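Local coordinates for mobilization protein A (Pseudomonas aeruginosa, PDB 2NS6) that is the relaxase of plasmid R1162 that nicks one DNA strand at oriT and locally unwinds the DNA for conjugative transfer, at residues 25-28 with 33-36; 48-51 with 55-58; 91-96 with 173-178; 125-130 with 138-143; 132-137 with 151-156. All coordinates share one frame; numbering follows the deposited sequence.

Contact 1: residues 25-28 with 33-36; sequences IQRE and RDMD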
# COMPACT_ATOMS: atom_id res chain seq x y z
N ILE A 25 -4.19 -5.92 -8.84
CA ILE A 25 -2.96 -5.16 -9.07
C ILE A 25 -1.69 -6.02 -9.13
O ILE A 25 -0.74 -5.67 -9.82
CB ILE A 25 -2.75 -4.02 -8.03
CG1 ILE A 25 -2.52 -4.59 -6.63
CG2 ILE A 25 -3.95 -3.10 -8.04
CD1 ILE A 25 -2.03 -3.55 -5.64
N GLN A 26 -1.68 -7.14 -8.42
CA GLN A 26 -0.50 -8.01 -8.48
C GLN A 26 -0.67 -9.09 -9.55
O GLN A 26 0.25 -9.86 -9.81
CB GLN A 26 -0.26 -8.72 -7.14
CG GLN A 26 0.17 -7.83 -5.97
CD GLN A 26 0.42 -8.65 -4.72
OE1 GLN A 26 -0.52 -9.14 -4.08
NE2 GLN A 26 1.69 -8.83 -4.38
N ARG A 27 -1.85 -9.14 -10.16
CA ARG A 27 -2.16 -10.16 -11.17
C ARG A 27 -1.90 -11.56 -10.61
O ARG A 27 -1.19 -12.38 -11.20
CB ARG A 27 -1.37 -9.93 -12.47
CG ARG A 27 -1.81 -8.68 -13.25
CD ARG A 27 -3.34 -8.66 -13.43
NE ARG A 27 -3.90 -7.35 -13.78
CZ ARG A 27 -3.85 -6.79 -14.98
NH1 ARG A 27 -3.25 -7.41 -15.99
NH2 ARG A 27 -4.42 -5.61 -15.19
N GLU A 28 -2.49 -11.82 -9.44
CA GLU A 28 -2.37 -13.11 -8.75
C GLU A 28 -3.74 -13.77 -8.78
O GLU A 28 -4.71 -13.22 -9.32
CB GLU A 28 -1.93 -12.92 -7.29
CG GLU A 28 -0.55 -12.30 -7.10
CD GLU A 28 0.59 -13.30 -7.25
OE1 GLU A 28 0.56 -14.13 -8.19
OE2 GLU A 28 1.53 -13.26 -6.41
N ARG A 33 -2.97 -15.81 -14.98
CA ARG A 33 -2.72 -16.07 -16.40
C ARG A 33 -2.77 -14.77 -17.20
O ARG A 33 -3.27 -14.74 -18.33
CB ARG A 33 -3.78 -17.02 -16.95
CG ARG A 33 -5.19 -16.47 -16.89
CD ARG A 33 -6.15 -17.31 -17.71
NE ARG A 33 -7.53 -16.86 -17.56
CZ ARG A 33 -8.55 -17.35 -18.26
NH1 ARG A 33 -8.33 -18.31 -19.16
NH2 ARG A 33 -9.78 -16.90 -18.07
N ASP A 34 -2.23 -13.69 -16.62
CA ASP A 34 -2.22 -12.38 -17.28
C ASP A 34 -1.38 -11.44 -16.43
O ASP A 34 -1.89 -10.44 -15.91
CB ASP A 34 -3.66 -11.85 -17.41
CG ASP A 34 -3.74 -10.52 -18.16
OD1 ASP A 34 -3.34 -10.47 -19.35
OD2 ASP A 34 -4.20 -9.52 -17.56
N MET A 35 -0.10 -11.75 -16.28
CA MET A 35 0.80 -10.94 -15.45
C MET A 35 1.71 -9.98 -16.21
O MET A 35 2.46 -9.23 -15.59
CB MET A 35 1.68 -11.85 -14.60
CG MET A 35 0.92 -12.89 -13.79
SD MET A 35 2.04 -13.79 -12.72
CE MET A 35 2.06 -12.71 -11.30
N ASP A 36 1.65 -10.00 -17.53
CA ASP A 36 2.51 -9.12 -18.31
C ASP A 36 2.39 -7.64 -17.95
O ASP A 36 3.35 -6.89 -18.10
CB ASP A 36 2.27 -9.34 -19.80
CG ASP A 36 3.17 -10.44 -20.35
OD1 ASP A 36 3.52 -11.34 -19.56
OD2 ASP A 36 3.53 -10.40 -21.55
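The guanidinium of Arg27 and the carboxylate of Asp34 are nearly parallel, their planes 14° apart. The two side chains run side by side and point the same way. Arg27 NH1 forms a salt bridge with Asp34 OD2 at 2.8 Å, and that oxygen meets the guanidinium obliquely. At the edge, in the guanidinium plane, lies the backbone oxygen of Asp34. Arg27 NH1 donates a weak hydrogen bond to Asp34 O, 3.3 Å long and nearly straight at 170°. One nitrogen is thus held by both the side chain and the main chain of Asp34. Arg27 CG lies beside its own backbone N (chi1 -69°) and 3.2 Å from Asp34 O, and the bend at chi2 keeps CD near the same carbonyl. Met35 covers the other end of the contact. Its chain bends at chi3 and brings Met35 CE to 3.3 Å from Arg27 O. Arg27 also makes a cation-pi contact with Tyr24, the probable nucleophile that becomes linked to DNA. Arg27 has positive phi and ends helix 18-26 in a Schellman motif, so the contact fastens the following loop to a helix C-terminus beside the active site.

Contact 2: residues 48-51 with 55-58; sequences EFVE and DYWD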
# COMPACT_ATOMS: atom_id res chain seq x y z
N GLU A 48 2.98 -11.39 11.89
CA GLU A 48 3.35 -12.80 11.88
C GLU A 48 2.30 -13.79 11.37
O GLU A 48 2.65 -14.77 10.71
CB GLU A 48 3.84 -13.21 13.27
CG GLU A 48 4.19 -14.69 13.44
CD GLU A 48 5.21 -15.20 12.42
OE1 GLU A 48 6.30 -14.60 12.30
OE2 GLU A 48 4.90 -16.21 11.75
N PHE A 49 1.02 -13.56 11.64
CA PHE A 49 0.01 -14.52 11.18
C PHE A 49 -0.10 -14.61 9.65
O PHE A 49 -0.67 -15.55 9.12
CB PHE A 49 -1.36 -14.20 11.80
CG PHE A 49 -2.10 -13.07 11.12
CD1 PHE A 49 -2.70 -13.26 9.88
CD2 PHE A 49 -2.19 -11.82 11.72
CE1 PHE A 49 -3.38 -12.22 9.25
CE2 PHE A 49 -2.87 -10.77 11.10
CZ PHE A 49 -3.47 -10.97 9.86
N VAL A 50 0.47 -13.63 8.95
CA VAL A 50 0.43 -13.58 7.49
C VAL A 50 1.53 -14.42 6.82
O VAL A 50 2.71 -14.13 7.00
CB VAL A 50 0.56 -12.11 6.99
CG1 VAL A 50 0.75 -12.07 5.48
CG2 VAL A 50 -0.68 -11.31 7.38
N GLU A 51 1.15 -15.45 6.06
CA GLU A 51 2.14 -16.28 5.36
C GLU A 51 2.34 -15.72 3.95
O GLU A 51 3.42 -15.83 3.37
CB GLU A 51 1.70 -17.74 5.28
CG GLU A 51 1.50 -18.44 6.62
CD GLU A 51 2.76 -18.49 7.47
OE1 GLU A 51 3.87 -18.55 6.90
OE2 GLU A 51 2.64 -18.47 8.71
N ASP A 55 -3.09 -13.15 2.53
CA ASP A 55 -3.68 -13.59 3.79
C ASP A 55 -4.12 -12.38 4.63
O ASP A 55 -5.12 -12.44 5.33
CB ASP A 55 -2.70 -14.46 4.59
CG ASP A 55 -2.22 -15.68 3.82
OD1 ASP A 55 -2.97 -16.18 2.95
OD2 ASP A 55 -1.10 -16.15 4.09
N TYR A 56 -3.37 -11.28 4.55
CA TYR A 56 -3.72 -10.09 5.32
C TYR A 56 -5.01 -9.46 4.78
O TYR A 56 -5.89 -9.06 5.55
CB TYR A 56 -2.58 -9.06 5.26
CG TYR A 56 -2.80 -7.86 6.15
CD1 TYR A 56 -2.42 -7.89 7.49
CD2 TYR A 56 -3.42 -6.71 5.67
CE1 TYR A 56 -2.65 -6.81 8.33
CE2 TYR A 56 -3.65 -5.62 6.50
CZ TYR A 56 -3.27 -5.68 7.83
OH TYR A 56 -3.50 -4.61 8.66
N TRP A 57 -5.12 -9.36 3.47
CA TRP A 57 -6.29 -8.76 2.86
C TRP A 57 -7.53 -9.64 3.02
O TRP A 57 -8.65 -9.12 3.12
CB TRP A 57 -6.00 -8.46 1.39
CG TRP A 57 -4.78 -7.60 1.26
CD1 TRP A 57 -3.60 -7.93 0.66
CD2 TRP A 57 -4.60 -6.28 1.80
NE1 TRP A 57 -2.70 -6.90 0.79
CE2 TRP A 57 -3.29 -5.88 1.48
CE3 TRP A 57 -5.43 -5.40 2.51
CZ2 TRP A 57 -2.77 -4.63 1.86
CZ3 TRP A 57 -4.92 -4.16 2.89
CH2 TRP A 57 -3.60 -3.78 2.55
N ASP A 58 -7.32 -10.95 3.07
CA ASP A 58 -8.43 -11.89 3.27
C ASP A 58 -9.04 -11.61 4.64
O ASP A 58 -10.25 -11.50 4.78
CB ASP A 58 -7.94 -13.35 3.25
CG ASP A 58 -7.65 -13.89 1.85
OD1 ASP A 58 -8.33 -13.49 0.87
OD2 ASP A 58 -6.74 -14.74 1.72
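Asp55, Tyr56 and Val50 bury the most surface here, and Phe49 adds a ring at the side. Asp55 turns its CB toward the loop. Its CG lies beside its own backbone N (chi1 -57°), which brings the carboxylate back to the loop preceding the helix. Asp55 OD2 accepts a weak hydrogen bond from Glu51 N, 3.1 Å long and bent to 131°. The same oxygen also takes the backbone N-H of Arg52, so two successive amides share one acceptor near the start of the helix. Glu51 CB packs at 3.4 Å from Asp55 OD2.

Tyr56 carries the apolar half. Val50 CG2 meets it in the ring plane, at the edge, and touches Tyr56 CB at 3.6 Å. Val50 CG2 also sits over one face of Phe49, 3.4 Å above the ring and toward its rim. The branch is therefore wedged between two aromatic side chains. Phe49 CZ reaches Tyr56 CD1 at 4.0 Å, the two side chains meeting at a slant. Phe49 gets there with CG between its backbone N and carbonyl carbon (chi1 80°).

One hydrogen-bond partner of the Tyr56 hydroxyl is Ser125 OG, past the end of strand 117-124. The loop 48-51 follows strand 38-44 and folds back on the first turn of helix 53-63, whose next residue, Trp57, packs on helix 18-26.

Contact 3: residues 91-96 with 173-178; sequences ASEFAQ and ADHANR
Glu93 OE1 is held by two groups of the facing helix. His175 ND1 donates a hydrogen bond to Glu93 OE1, 2.8 Å long with an N-H...O angle of 159°. The oxygen lies close to the imidazole plane, but the imidazole approaches from above the carboxylate plane rather than within it. Arg178 NH1 makes a salt bridge with the same oxygen, Glu93 OE1. The modelled separation is very short, so its exact value is doubtful. The carboxylate sits over one face of the guanidinium, not along its N-H edge, and the two planes are steeply inclined. Glu93 and Arg178 approach from opposite directions. The glutamate is extended beyond CG, while the arginine bends at chi2 and chi3 to bring the guanidinium face to the carboxylate.

Phe94 supplies the apolar part. Its edge points at the face of His175 in a T-shaped (edge-to-face) pair, with ring centroids 5.5 Å apart and planes at 63°. Phe94 CD1 lies 3.9 Å from His175 CD2, toward the rim of the imidazole. His175 is thus bonded at its edge by Glu93 and covered on one face by Phe94, which probably fixes its rotation. The hydrogen bond to the carboxylate could also polarise the imidazole. A bound manganese ion lies about 3 Å from the nearest atom of the His175 side chain. Gln96 binds a different manganese ion together with His45.

The segments of helices 84-99 and 164-181 run nearly antiparallel, at 153°, with axes 10.3 Å apart. Ala91 and Ala95 of helix 84-99 pack on strand 106-113 of the central sheet.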
# COMPACT_ATOMS: atom_id res chain seq x y z
N ALA A 91 9.68 3.49 -6.05
CA ALA A 91 8.36 3.09 -5.54
C ALA A 91 8.46 2.54 -4.12
O ALA A 91 7.67 2.91 -3.25
CB ALA A 91 7.74 2.04 -6.47
N SER A 92 9.43 1.64 -3.91
CA SER A 92 9.64 1.05 -2.59
C SER A 92 9.95 2.17 -1.61
O SER A 92 9.39 2.24 -0.51
CB SER A 92 10.83 0.09 -2.61
OG SER A 92 10.69 -0.89 -3.62
N GLU A 93 10.86 3.04 -2.03
CA GLU A 93 11.27 4.16 -1.21
C GLU A 93 10.07 5.01 -0.80
O GLU A 93 9.93 5.36 0.37
CB GLU A 93 12.28 5.02 -1.98
CG GLU A 93 12.91 6.14 -1.17
CD GLU A 93 13.62 7.16 -2.05
OE1 GLU A 93 12.93 7.81 -2.87
OE2 GLU A 93 14.85 7.32 -1.92
N PHE A 94 9.20 5.33 -1.76
CA PHE A 94 8.05 6.15 -1.42
C PHE A 94 7.04 5.39 -0.53
O PHE A 94 6.42 5.98 0.34
CB PHE A 94 7.38 6.68 -2.71
CG PHE A 94 6.28 7.69 -2.47
CD1 PHE A 94 6.54 8.89 -1.80
CD2 PHE A 94 4.99 7.44 -2.90
CE1 PHE A 94 5.52 9.82 -1.59
CE2 PHE A 94 3.97 8.36 -2.70
CZ PHE A 94 4.23 9.55 -2.04
N ALA A 95 6.91 4.08 -0.73
CA ALA A 95 5.99 3.30 0.10
C ALA A 95 6.44 3.38 1.56
O ALA A 95 5.62 3.54 2.47
CB ALA A 95 5.96 1.85 -0.36
N GLN A 96 7.74 3.25 1.78
CA GLN A 96 8.30 3.32 3.12
C GLN A 96 8.02 4.69 3.70
O GLN A 96 7.69 4.83 4.88
CB GLN A 96 9.82 3.10 3.08
CG GLN A 96 10.21 1.66 2.94
CD GLN A 96 9.47 0.80 3.96
OE1 GLN A 96 9.52 1.07 5.17
NE2 GLN A 96 8.77 -0.21 3.47
N ALA A 173 6.69 14.20 -5.27
CA ALA A 173 7.47 15.05 -6.17
C ALA A 173 8.95 15.08 -5.76
O ALA A 173 9.83 14.85 -6.57
CB ALA A 173 6.91 16.47 -6.16
N ASP A 174 9.18 15.37 -4.48
CA ASP A 174 10.52 15.43 -3.91
C ASP A 174 11.25 14.10 -4.13
O ASP A 174 12.46 14.08 -4.36
CB ASP A 174 10.41 15.75 -2.40
CG ASP A 174 11.74 15.67 -1.66
OD1 ASP A 174 12.70 16.38 -2.03
OD2 ASP A 174 11.81 14.89 -0.67
N HIS A 175 10.50 13.00 -4.08
CA HIS A 175 11.07 11.68 -4.28
C HIS A 175 11.40 11.42 -5.74
O HIS A 175 12.53 11.05 -6.08
CB HIS A 175 10.10 10.61 -3.74
CG HIS A 175 10.21 10.39 -2.26
ND1 HIS A 175 11.00 9.40 -1.72
CD2 HIS A 175 9.70 11.08 -1.22
CE1 HIS A 175 10.96 9.48 -0.40
NE2 HIS A 175 10.18 10.50 -0.07
N ALA A 176 10.42 11.61 -6.62
CA ALA A 176 10.65 11.40 -8.05
C ALA A 176 11.78 12.31 -8.53
O ALA A 176 12.72 11.86 -9.18
CB ALA A 176 9.37 11.67 -8.84
N ASN A 177 11.70 13.60 -8.20
CA ASN A 177 12.73 14.56 -8.61
C ASN A 177 14.11 14.11 -8.16
O ASN A 177 15.05 14.03 -8.96
CB ASN A 177 12.41 15.94 -8.03
CG ASN A 177 11.18 16.56 -8.67
OD1 ASN A 177 10.56 17.47 -8.11
ND2 ASN A 177 10.82 16.07 -9.85
N ARG A 178 14.25 13.81 -6.87
CA ARG A 178 15.53 13.37 -6.33
C ARG A 178 16.06 12.18 -7.13
O ARG A 178 17.22 12.17 -7.54
CB ARG A 178 15.36 12.96 -4.86
CG ARG A 178 16.66 12.57 -4.18
CD ARG A 178 16.47 11.42 -3.20
NE ARG A 178 16.02 10.19 -3.87
CZ ARG A 178 14.74 9.87 -4.07
NH1 ARG A 178 14.43 8.74 -4.69
NH2 ARG A 178 13.78 10.66 -3.62

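Contact 4: residues 125-130 with 138-143; sequences SERIND and QWFKRY
Arg127 lies alongside the indole of Trp139, the two side chains sliding past each other in opposite directions. Arg127 CB is 3.7 Å from Trp139 NE1, and the guanidinium is turned 45° from the indole plane. The arginine chain bends at chi2 (-81°), which swings its charged end past the ring to the backbone beyond it. There Arg127 NH1 donates a hydrogen bond to Lys141 O, 3.1 Å long with an angle of 147°. The donor is tilted from the carbonyl plane. NH1 has a second acceptor in Ala153 O, so one nitrogen joins two loops. Arg127 NH2 comes to 2.9 Å from Phe140 O. One face of the guanidinium is covered by Phe140 CA, 3.6 Å above the plane. The Phe140 ring stands nearly upright to the guanidinium, with Phe140 CD2 4.0 Å from Arg127 NE. The charge is therefore buried among backbone carbonyls and ring carbons.

Asn129 meets the far end of the indole. Its side chain crosses that of Trp139 at about a right angle, with Asn129 CG 3.9 Å from Trp139 CH2 at the ring edge. The amide and indole planes are nearly perpendicular. Asn129 OD1 bonds to Gly131 N, and ND2 to His45 O. The indole NE1 is hydrogen-bonded to Tyr56 OH.

The segment 125-130 leaves strand 117-124 through an inverse gamma turn centred on Glu126. It lies against short helix 136-139 and the turn after it, while helix 53-63 flanks both through Tyr56, Ala59 and Ala60.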
# COMPACT_ATOMS: atom_id res chain seq x y z
N SER A 125 -2.85 -0.38 4.66
CA SER A 125 -3.77 -0.76 5.73
C SER A 125 -3.50 0.22 6.87
O SER A 125 -2.36 0.39 7.30
CB SER A 125 -3.47 -2.18 6.20
OG SER A 125 -4.15 -2.46 7.41
N GLU A 126 -4.56 0.85 7.37
CA GLU A 126 -4.41 1.82 8.45
C GLU A 126 -4.40 1.19 9.83
O GLU A 126 -5.14 1.60 10.72
CB GLU A 126 -5.52 2.87 8.35
CG GLU A 126 -5.32 3.83 7.19
CD GLU A 126 -6.60 4.54 6.81
OE1 GLU A 126 -6.59 5.79 6.75
OE2 GLU A 126 -7.61 3.85 6.59
N ARG A 127 -3.55 0.18 9.99
CA ARG A 127 -3.37 -0.54 11.25
C ARG A 127 -1.89 -0.48 11.57
O ARG A 127 -1.05 -0.76 10.72
CB ARG A 127 -3.80 -2.00 11.10
CG ARG A 127 -5.29 -2.19 10.86
CD ARG A 127 -6.07 -2.11 12.17
NE ARG A 127 -7.51 -2.12 11.97
CZ ARG A 127 -8.39 -2.33 12.94
NH1 ARG A 127 -7.97 -2.54 14.18
NH2 ARG A 127 -9.69 -2.31 12.68
N ILE A 128 -1.58 -0.10 12.80
CA ILE A 128 -0.21 0.03 13.25
C ILE A 128 0.38 -1.29 13.70
O ILE A 128 -0.10 -1.91 14.65
CB ILE A 128 -0.13 1.04 14.41
CG1 ILE A 128 -0.71 2.38 13.95
CG2 ILE A 128 1.30 1.18 14.91
CD1 ILE A 128 -0.91 3.39 15.06
N ASN A 129 1.43 -1.75 13.02
CA ASN A 129 2.04 -3.00 13.43
C ASN A 129 3.02 -2.70 14.56
O ASN A 129 4.12 -2.19 14.33
CB ASN A 129 2.78 -3.66 12.27
CG ASN A 129 3.22 -5.08 12.62
OD1 ASN A 129 3.34 -5.43 13.79
ND2 ASN A 129 3.47 -5.89 11.61
N ASP A 130 2.61 -3.03 15.78
CA ASP A 130 3.43 -2.80 16.96
C ASP A 130 4.32 -4.00 17.29
O ASP A 130 4.96 -4.02 18.34
CB ASP A 130 2.54 -2.49 18.17
CG ASP A 130 1.39 -3.47 18.33
OD1 ASP A 130 1.47 -4.58 17.78
OD2 ASP A 130 0.41 -3.12 19.00
N GLN A 138 -8.27 -11.65 15.35
CA GLN A 138 -8.14 -10.65 16.41
C GLN A 138 -7.44 -9.37 15.97
O GLN A 138 -7.56 -8.33 16.63
CB GLN A 138 -7.36 -11.24 17.59
CG GLN A 138 -7.23 -10.30 18.78
CD GLN A 138 -6.24 -10.81 19.82
OE1 GLN A 138 -6.22 -11.99 20.14
NE2 GLN A 138 -5.43 -9.90 20.36
N TRP A 139 -6.71 -9.44 14.87
CA TRP A 139 -5.96 -8.29 14.38
C TRP A 139 -6.78 -7.02 14.13
O TRP A 139 -6.35 -5.93 14.48
CB TRP A 139 -5.18 -8.67 13.12
CG TRP A 139 -4.33 -7.56 12.56
CD1 TRP A 139 -4.70 -6.62 11.64
CD2 TRP A 139 -2.98 -7.22 12.95
NE1 TRP A 139 -3.68 -5.73 11.42
CE2 TRP A 139 -2.62 -6.07 12.21
CE3 TRP A 139 -2.06 -7.78 13.84
CZ2 TRP A 139 -1.36 -5.46 12.35
CZ3 TRP A 139 -0.81 -7.17 13.98
CH2 TRP A 139 -0.47 -6.03 13.24
N PHE A 140 -7.96 -7.18 13.53
CA PHE A 140 -8.80 -6.03 13.19
C PHE A 140 -9.83 -5.62 14.25
O PHE A 140 -10.63 -4.70 14.04
CB PHE A 140 -9.49 -6.29 11.85
CG PHE A 140 -8.53 -6.58 10.72
CD1 PHE A 140 -8.12 -7.89 10.44
CD2 PHE A 140 -8.02 -5.55 9.93
CE1 PHE A 140 -7.23 -8.15 9.40
CE2 PHE A 140 -7.13 -5.80 8.89
CZ PHE A 140 -6.73 -7.11 8.62
N LYS A 141 -9.81 -6.29 15.40
CA LYS A 141 -10.73 -5.95 16.47
C LYS A 141 -10.32 -4.58 17.00
O LYS A 141 -9.30 -4.02 16.58
CB LYS A 141 -10.66 -6.99 17.59
CG LYS A 141 -11.20 -8.37 17.20
CD LYS A 141 -10.82 -9.45 18.21
CE LYS A 141 -11.49 -10.77 17.88
NZ LYS A 141 -10.58 -11.94 18.13
N ARG A 142 -11.13 -4.04 17.91
CA ARG A 142 -10.85 -2.74 18.50
C ARG A 142 -9.57 -2.81 19.30
O ARG A 142 -9.23 -3.86 19.85
CB ARG A 142 -12.01 -2.31 19.39
CG ARG A 142 -13.32 -2.18 18.64
CD ARG A 142 -14.49 -1.82 19.54
NE ARG A 142 -15.76 -1.88 18.81
CZ ARG A 142 -16.06 -1.10 17.77
NH1 ARG A 142 -15.19 -0.20 17.33
NH2 ARG A 142 -17.23 -1.23 17.17
N TYR A 143 -8.85 -1.70 19.37
CA TYR A 143 -7.60 -1.62 20.10
C TYR A 143 -7.86 -1.52 21.60
O TYR A 143 -8.82 -0.87 22.02
CB TYR A 143 -6.81 -0.40 19.64
CG TYR A 143 -5.46 -0.23 20.30
CD1 TYR A 143 -4.46 -1.18 20.11
CD2 TYR A 143 -5.18 0.89 21.07
CE1 TYR A 143 -3.20 -1.00 20.67
CE2 TYR A 143 -3.92 1.07 21.64
CZ TYR A 143 -2.94 0.13 21.43
OH TYR A 143 -1.68 0.32 21.97

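Contact 5: residues 132-137 with 151-156; sequences IERPAA and GGAQKT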
# COMPACT_ATOMS: atom_id res chain seq x y z
N ILE A 132 3.37 -6.91 18.03
CA ILE A 132 2.68 -7.83 18.94
C ILE A 132 1.85 -8.82 18.13
O ILE A 132 0.94 -8.43 17.39
CB ILE A 132 1.73 -7.06 19.89
CG1 ILE A 132 2.55 -6.19 20.83
CG2 ILE A 132 0.86 -8.03 20.67
CD1 ILE A 132 1.73 -5.21 21.62
N GLU A 133 2.16 -10.10 18.27
CA GLU A 133 1.45 -11.14 17.53
C GLU A 133 -0.02 -11.21 17.91
O GLU A 133 -0.38 -11.15 19.08
CB GLU A 133 2.07 -12.52 17.78
CG GLU A 133 3.52 -12.67 17.40
CD GLU A 133 3.88 -14.10 17.03
OE1 GLU A 133 5.07 -14.40 16.83
OE2 GLU A 133 2.95 -14.94 16.93
N ARG A 134 -0.87 -11.33 16.90
CA ARG A 134 -2.31 -11.43 17.11
C ARG A 134 -2.86 -12.32 16.01
O ARG A 134 -2.39 -12.26 14.87
CB ARG A 134 -2.98 -10.05 17.02
CG ARG A 134 -2.45 -8.97 17.96
CD ARG A 134 -3.19 -7.64 17.73
NE ARG A 134 -2.85 -6.61 18.72
CZ ARG A 134 -1.75 -5.87 18.70
NH1 ARG A 134 -0.85 -6.02 17.74
NH2 ARG A 134 -1.55 -4.96 19.64
N PRO A 135 -3.82 -13.19 16.33
CA PRO A 135 -4.40 -14.07 15.31
C PRO A 135 -5.11 -13.20 14.27
O PRO A 135 -5.42 -12.04 14.54
CB PRO A 135 -5.37 -14.92 16.11
CG PRO A 135 -4.68 -15.07 17.42
CD PRO A 135 -4.16 -13.66 17.69
N ALA A 136 -5.38 -13.75 13.09
CA ALA A 136 -6.06 -13.00 12.05
C ALA A 136 -7.42 -12.49 12.54
O ALA A 136 -7.77 -11.33 12.34
CB ALA A 136 -6.24 -13.87 10.79
N ALA A 137 -8.17 -13.37 13.20
CA ALA A 137 -9.49 -13.01 13.71
C ALA A 137 -9.46 -11.93 14.81
O ALA A 137 -10.49 -11.36 15.15
CB ALA A 137 -10.19 -14.27 14.25
N GLY A 151 -6.26 -7.05 22.37
CA GLY A 151 -7.17 -6.49 21.39
C GLY A 151 -6.61 -6.48 19.98
O GLY A 151 -5.68 -7.23 19.67
N GLY A 152 -7.16 -5.63 19.13
CA GLY A 152 -6.69 -5.57 17.76
C GLY A 152 -5.57 -4.57 17.60
O GLY A 152 -5.22 -3.86 18.55
N ALA A 153 -4.99 -4.52 16.41
CA ALA A 153 -3.92 -3.56 16.16
C ALA A 153 -4.57 -2.19 16.22
O ALA A 153 -5.73 -2.04 15.84
CB ALA A 153 -3.30 -3.80 14.78
N GLN A 154 -3.82 -1.20 16.70
CA GLN A 154 -4.33 0.16 16.81
C GLN A 154 -4.45 0.78 15.43
O GLN A 154 -3.62 0.52 14.55
CB GLN A 154 -3.39 1.00 17.69
CG GLN A 154 -3.77 2.47 17.81
CD GLN A 154 -2.86 3.24 18.78
OE1 GLN A 154 -1.65 3.02 18.83
NE2 GLN A 154 -3.46 4.16 19.54
N LYS A 155 -5.49 1.59 15.24
CA LYS A 155 -5.70 2.26 13.96
C LYS A 155 -4.91 3.56 13.93
O LYS A 155 -4.62 4.14 14.97
CB LYS A 155 -7.19 2.57 13.76
CG LYS A 155 -8.07 1.37 13.41
CD LYS A 155 -9.55 1.75 13.51
CE LYS A 155 -10.48 0.67 12.94
NZ LYS A 155 -10.45 0.57 11.44
N THR A 156 -4.53 4.02 12.74
CA THR A 156 -3.81 5.27 12.63
C THR A 156 -4.70 6.32 11.97
O THR A 156 -5.52 6.00 11.12
CB THR A 156 -2.51 5.15 11.83
OG1 THR A 156 -1.87 6.43 11.80
CG2 THR A 156 -2.78 4.70 10.41
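Arg134 meets residues 151-153, and its side chain makes most of the contact. The polar link is a weak hydrogen bond from Arg134 NE to Gly151 O, 3.0 Å long and bent to 129°. The carbonyl oxygen lies at the edge of the guanidinium, in its plane. Gly151 O also accepts a hydrogen bond from Gln138 NE2, so two side chains hold this carbonyl.

The guanidinium is packed on both faces. Ala153 CA sits 4.0 Å above one face, over its centre. The opposite face takes Ile132 CG2, 3.8 Å above the plane and toward the rim. The flat group is thus sandwiched between a residue of its own segment and one of the other. Arg134 CD adds a close approach to Gly151 O, at 3.2 Å. Arg134 NE is 3.6 Å from Gly152 C, which continues the contact along the glycine pair.

The charge is met mainly from outside the two segments. Arg134 NH1 forms a salt bridge with Asp130 OD1, and NH2 donates to Pro148 O. With Gly151 O, this gives every nitrogen of the buried guanidinium an acceptor. The side chain is extended from CG to NE (chi2 178°), which carries the group across to the glycines.

Loop 151-156 is held further by backbone bonds of Gly152 to Arg142 and of Ala153 to Trp139. The result is loop-to-loop packing around the short helix 136-139, at the periphery of the relaxase fold and away from its metal sites. A buried arginine, bound to Asp130 and to main-chain carbonyls, ties the loops together.

Contacts 1 and 2 lie at the surface, contacts 3 and 4 are partly buried, and contact 5 is buried although far from the chain's centre. Contacts 4 and 5 both use helix 136-139, and their segments alternate along the chain. Contact 2 touches both, with Phe49 packing on Arg134 O, Ala136 and Trp139 CB. Contact 3 lies on the opposite side of the chain's centre from these three and joins two long helices. Salt bridges serve contacts 1 and 3, both near a bound manganese ion, contact 1 also beside the active-site tyrosine. Contact 2 is mostly apolar packing with one weak amide-carboxylate bond. In contacts 4 and 5 buried arginines use backbone carbonyls, with an added salt bridge in contact 5.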